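Long-range contacts in glutathione S-transferase delta (Bombyx mori, PDB 3VK9), which probably catalyses the conjugation of glutathione to electrophilic compounds, working as a homodimeric delta-class transferase: residues I162-S166 against Y195-N199; V165-E169 against R183-T187. All coordinates share one frame; numbering follows the deposited sequence.

Contact 1 of 2, residues I162-S166 against Y195-N199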
loop_
_atom_site.group_PDB
_atom_site.type_symbol
_atom_site.label_atom_id
_atom_site.label_comp_id
_atom_site.label_asym_id
_atom_site.label_seq_id
_atom_site.Cartn_x
_atom_site.Cartn_y
_atom_site.Cartn_z
ATOM N N ILE A 162 10.999 -4.982 -7.780
ATOM C CA ILE A 162 12.412 -5.014 -8.072
ATOM C C ILE A 162 13.049 -3.672 -7.760
ATOM O O ILE A 162 14.170 -3.625 -7.285
ATOM C CB ILE A 162 12.770 -5.551 -9.489
ATOM C CG1 ILE A 162 14.243 -5.993 -9.498
ATOM C CG2 ILE A 162 12.523 -4.505 -10.553
ATOM C CD1 ILE A 162 14.601 -6.960 -10.593
ATOM N N ALA A 163 12.311 -2.577 -7.960
ATOM C CA ALA A 163 12.835 -1.271 -7.583
ATOM C C ALA A 163 13.122 -1.232 -6.080
ATOM O O ALA A 163 14.146 -0.688 -5.645
ATOM C CB ALA A 163 11.880 -0.151 -7.980
ATOM N N SER A 164 12.225 -1.817 -5.291
ATOM C CA SER A 164 12.454 -1.944 -3.842
ATOM C C SER A 164 13.622 -2.888 -3.514
ATOM O O SER A 164 14.614 -2.471 -2.908
ATOM C CB SER A 164 11.185 -2.427 -3.146
ATOM O OG SER A 164 10.137 -1.501 -3.338
ATOM N N VAL A 165 13.502 -4.149 -3.925
ATOM C CA VAL A 165 14.528 -5.169 -3.651
ATOM C C VAL A 165 15.936 -4.769 -4.083
ATOM O O VAL A 165 16.901 -4.975 -3.339
ATOM C CB VAL A 165 14.202 -6.547 -4.287
ATOM C CG1 VAL A 165 15.369 -7.507 -4.074
ATOM C CG2 VAL A 165 12.902 -7.137 -3.709
ATOM N N SER A 166 16.062 -4.194 -5.277
ATOM C CA SER A 166 17.375 -3.719 -5.719
ATOM C C SER A 166 17.988 -2.694 -4.744
ATOM O O SER A 166 19.191 -2.726 -4.476
ATOM C CB SER A 166 17.326 -3.186 -7.168
ATOM O OG SER A 166 16.567 -1.983 -7.288
ATOM N N TYR A 195 15.708 -1.655 -18.377
ATOM C CA TYR A 195 16.050 -1.808 -16.964
ATOM C C TYR A 195 17.285 -1.009 -16.565
ATOM O O TYR A 195 17.322 -0.400 -15.495
ATOM C CB TYR A 195 16.265 -3.280 -16.615
ATOM C CG TYR A 195 16.479 -3.552 -15.136
ATOM C CD1 TYR A 195 15.415 -3.928 -14.322
ATOM C CD2 TYR A 195 17.744 -3.447 -14.555
ATOM C CE1 TYR A 195 15.594 -4.197 -12.984
ATOM C CE2 TYR A 195 17.927 -3.707 -13.206
ATOM C CZ TYR A 195 16.849 -4.086 -12.428
ATOM O OH TYR A 195 17.008 -4.353 -11.084
ATOM N N GLN A 196 18.301 -1.029 -17.418
ATOM C CA GLN A 196 19.556 -0.362 -17.099
ATOM C C GLN A 196 19.292 1.108 -16.843
ATOM O O GLN A 196 19.723 1.661 -15.841
ATOM C CB GLN A 196 20.560 -0.500 -18.241
ATOM C CG GLN A 196 21.811 0.351 -18.066
ATOM C CD GLN A 196 22.647 -0.054 -16.857
ATOM O OE1 GLN A 196 22.691 -1.220 -16.485
ATOM N NE2 GLN A 196 23.316 0.919 -16.243
ATOM N N GLU A 197 18.585 1.736 -17.770
ATOM C CA GLU A 197 18.337 3.158 -17.693
ATOM C C GLU A 197 17.275 3.495 -16.650
ATOM O O GLU A 197 17.434 4.455 -15.901
ATOM C CB GLU A 197 17.954 3.729 -19.065
ATOM C CG GLU A 197 17.362 5.125 -18.986
ATOM C CD GLU A 197 17.481 5.895 -20.287
ATOM O OE1 GLU A 197 16.527 5.863 -21.098
ATOM O OE2 GLU A 197 18.534 6.541 -20.492
ATOM N N ALA A 198 16.204 2.703 -16.592
ATOM C CA ALA A 198 15.091 3.014 -15.693
ATOM C C ALA A 198 15.407 2.682 -14.235
ATOM O O ALA A 198 14.968 3.397 -13.342
ATOM C CB ALA A 198 13.805 2.295 -16.137
ATOM N N ASN A 199 16.154 1.600 -13.989
ATOM C CA ASN A 199 16.464 1.211 -12.602
ATOM C C ASN A 199 17.932 1.264 -12.188
ATOM O O ASN A 199 18.269 1.810 -11.131
ATOM C CB ASN A 199 15.908 -0.187 -12.258
ATOM C CG ASN A 199 15.904 -0.450 -10.752
ATOM O OD1 ASN A 199 15.225 0.243 -10.001
ATOM N ND2 ASN A 199 16.677 -1.432 -10.309
#
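Ser166 OG is gripped from both helices: it accepts a hydrogen bond from Asn199 ND2 at 3.1 Å and donates one to Ile162 O at 2.9 Å. The bond from Asn199 is nearly straight (N-H...O 173°) and OG lies in the amide plane, so the amide presents an N-H squarely to the hydroxyl. With chi1 at 68°, Ser166 OG sits between its backbone N and carbonyl carbon, a position from which it can fold back on the preceding turn. Ile162 O is thus doubly loaded, since Ser166 N also donates to it, at 2.8 Å.

The other end of the Asn199 amide is turned to Ala163, whose CA lies 3.7 Å from OD1. The main polar partner of OD1 is Arg15, whose NH1 also donates to Ala163 O and, weakly, to Ser166 OG; the arginine thereby ties together acceptors from both helices, and its charge would probably polarise the amide. Asn199 ND2 makes a second, weak and bent bond to Tyr195 OH at 3.0 Å. Within that same helical turn Asn199 CB stands 3.9 Å above the Tyr195 ring, over its centre, covering one face of the phenol.

Ile162 and Tyr195 reach toward each other from opposite directions. The isoleucine brings CD1 obliquely to the ring, 3.8 Å from Tyr195 CE1, with Ile162 CG1 3.6 Å from Tyr195 OH. Leu19 packs against both residues.

The two short segments run at 75° to each other. Both belong to the helical C-terminal part of the glutathione transferase fold, and the arginine that closes their polar cluster comes from helix 12-24 of the thioredoxin-like N-terminal domain, so the arrangement belongs to the interface between the two domains.

Contact 2 of 2, residues V165-E169 against R183-T187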
loop_
_atom_site.group_PDB
_atom_site.type_symbol
_atom_site.label_atom_id
_atom_site.label_comp_id
_atom_site.label_asym_id
_atom_site.label_seq_id
_atom_site.Cartn_x
_atom_site.Cartn_y
_atom_site.Cartn_z
ATOM N N VAL A 165 13.502 -4.149 -3.925
ATOM C CA VAL A 165 14.528 -5.169 -3.651
ATOM C C VAL A 165 15.936 -4.769 -4.083
ATOM O O VAL A 165 16.901 -4.975 -3.339
ATOM C CB VAL A 165 14.202 -6.547 -4.287
ATOM C CG1 VAL A 165 15.369 -7.507 -4.074
ATOM C CG2 VAL A 165 12.902 -7.137 -3.709
ATOM N N SER A 166 16.062 -4.194 -5.277
ATOM C CA SER A 166 17.375 -3.719 -5.719
ATOM C C SER A 166 17.988 -2.694 -4.744
ATOM O O SER A 166 19.191 -2.726 -4.476
ATOM C CB SER A 166 17.326 -3.186 -7.168
ATOM O OG SER A 166 16.567 -1.983 -7.288
ATOM N N SER A 167 17.164 -1.801 -4.195
ATOM C CA SER A 167 17.667 -0.823 -3.231
ATOM C C SER A 167 18.424 -1.472 -2.056
ATOM O O SER A 167 19.265 -0.830 -1.431
ATOM C CB SER A 167 16.532 0.054 -2.695
ATOM O OG SER A 167 15.729 0.529 -3.748
ATOM N N LEU A 168 18.129 -2.740 -1.764
ATOM C CA LEU A 168 18.795 -3.452 -0.668
ATOM C C LEU A 168 20.293 -3.646 -0.917
ATOM O O LEU A 168 21.044 -3.927 0.012
ATOM C CB LEU A 168 18.149 -4.831 -0.439
ATOM C CG LEU A 168 16.956 -4.948 0.510
ATOM C CD1 LEU A 168 15.853 -3.998 0.082
ATOM C CD2 LEU A 168 16.436 -6.388 0.549
ATOM N N GLU A 169 20.720 -3.523 -2.171
ATOM C CA GLU A 169 22.139 -3.646 -2.497
ATOM C C GLU A 169 22.961 -2.515 -1.871
ATOM O O GLU A 169 24.177 -2.594 -1.790
ATOM C CB GLU A 169 22.360 -3.674 -4.016
ATOM C CG GLU A 169 21.753 -4.872 -4.740
ATOM C CD GLU A 169 22.146 -4.901 -6.214
ATOM O OE1 GLU A 169 22.844 -3.967 -6.648
ATOM O OE2 GLU A 169 21.773 -5.841 -6.937
ATOM N N ARG A 183 16.866 -15.933 -8.404
ATOM C CA ARG A 183 16.445 -16.334 -9.751
ATOM C C ARG A 183 15.553 -15.268 -10.400
ATOM O O ARG A 183 15.808 -14.802 -11.512
ATOM C CB ARG A 183 15.707 -17.680 -9.702
ATOM C CG ARG A 183 15.093 -18.077 -11.031
ATOM C CD ARG A 183 14.363 -19.432 -10.992
ATOM N NE ARG A 183 13.469 -19.622 -9.841
ATOM C CZ ARG A 183 12.291 -19.019 -9.668
ATOM N NH1 ARG A 183 11.845 -18.133 -10.551
ATOM N NH2 ARG A 183 11.561 -19.286 -8.592
ATOM N N TRP A 184 14.509 -14.887 -9.686
ATOM C CA TRP A 184 13.589 -13.835 -10.135
ATOM C C TRP A 184 14.300 -12.499 -10.421
ATOM O O TRP A 184 14.092 -11.882 -11.467
ATOM C CB TRP A 184 12.472 -13.678 -9.096
ATOM C CG TRP A 184 11.683 -12.417 -9.197
ATOM C CD1 TRP A 184 10.586 -12.193 -9.986
ATOM C CD2 TRP A 184 11.920 -11.206 -8.482
ATOM N NE1 TRP A 184 10.128 -10.910 -9.799
ATOM C CE2 TRP A 184 10.927 -10.282 -8.878
ATOM C CE3 TRP A 184 12.873 -10.810 -7.538
ATOM C CZ2 TRP A 184 10.867 -8.978 -8.368
ATOM C CZ3 TRP A 184 12.809 -9.525 -7.024
ATOM C CH2 TRP A 184 11.815 -8.619 -7.445
ATOM N N TYR A 185 15.140 -12.055 -9.490
ATOM C CA TYR A 185 15.928 -10.840 -9.683
ATOM C C TYR A 185 16.598 -10.842 -11.054
ATOM O O TYR A 185 16.456 -9.892 -11.837
ATOM C CB TYR A 185 16.996 -10.755 -8.592
ATOM C CG TYR A 185 17.635 -9.387 -8.391
ATOM C CD1 TYR A 185 16.856 -8.262 -8.084
ATOM C CD2 TYR A 185 19.026 -9.233 -8.434
ATOM C CE1 TYR A 185 17.445 -7.016 -7.872
ATOM C CE2 TYR A 185 19.628 -7.979 -8.217
ATOM C CZ TYR A 185 18.831 -6.882 -7.941
ATOM O OH TYR A 185 19.407 -5.654 -7.728
ATOM N N GLU A 186 17.327 -11.918 -11.343
ATOM C CA GLU A 186 18.011 -12.047 -12.620
ATOM C C GLU A 186 17.053 -12.038 -13.808
ATOM O O GLU A 186 17.311 -11.383 -14.807
ATOM C CB GLU A 186 18.859 -13.320 -12.665
ATOM C CG GLU A 186 19.584 -13.473 -13.989
ATOM C CD GLU A 186 20.347 -14.768 -14.105
ATOM O OE1 GLU A 186 20.050 -15.716 -13.344
ATOM O OE2 GLU A 186 21.236 -14.838 -14.973
ATOM N N THR A 187 15.954 -12.775 -13.697
ATOM C CA THR A 187 14.973 -12.834 -14.774
ATOM C C THR A 187 14.436 -11.440 -15.106
ATOM O O THR A 187 14.339 -11.047 -16.267
ATOM C CB THR A 187 13.755 -13.733 -14.398
ATOM O OG1 THR A 187 14.191 -15.068 -14.115
ATOM C CG2 THR A 187 12.729 -13.763 -15.535
#
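Glu169 OE2 accepts a hydrogen bond from Tyr185 OH at 2.5 Å, a short link between neighbouring helical stretches of the all-helical C-terminal domain of glutathione transferases. The phenol meets OE2 from above the carboxylate plane, 64° out of it, and the carboxylate and ring planes are turned 67° apart. Beside this bond, Ser166 CB touches the ring at its edge, in plane, 3.3 Å from Tyr185 OH. Val165 adds apolar contact: CG1 lies 4.3 Å from Tyr185 CD1, approaching the ring obliquely.

Two features position this first shell. On the tyrosine, chi1 of -163° puts CG opposite the backbone N and carries the ring across to the 165-169 segment. On the glutamate, OE1 forms a salt bridge with Lys207 of helix 195-213, so its two oxygens are held by partners from different helices. A phenylalanine in place of Tyr185 would probably keep the ring against Val165 and Ser166 but leave Glu169 OE2 without its phenolic donor.

Next to Tyr185, Trp184 is anchored through NE1 to Asp158 OD1, while the far side of its indole meets Val165, with CZ3 4.1 Å from Val165 CG2.

In the fold
Contacts 1 and 2 have centres about 8 Å apart and share Val165 and Ser166 on helix 156-167. Along the chain that helix comes first, followed by helix 179-191, which supplies the partner in contact 2, and then by helix 195-213, which supplies the partner in contact 1. The two clusters join directly: Ile162 CD1 lies 3.6 Å from Tyr185 CD1, and Ile162 CA lies 3.7 Å from Trp184 CH2. Helix 156-167 is therefore held by both helices that follow it in sequence, in one continuous buried region. The centre of contact 1 lies about 7 Å from the centre of the chain and that of contact 2 about 12 Å from it; contact 1 extends the region to the N-terminal domain through Arg15.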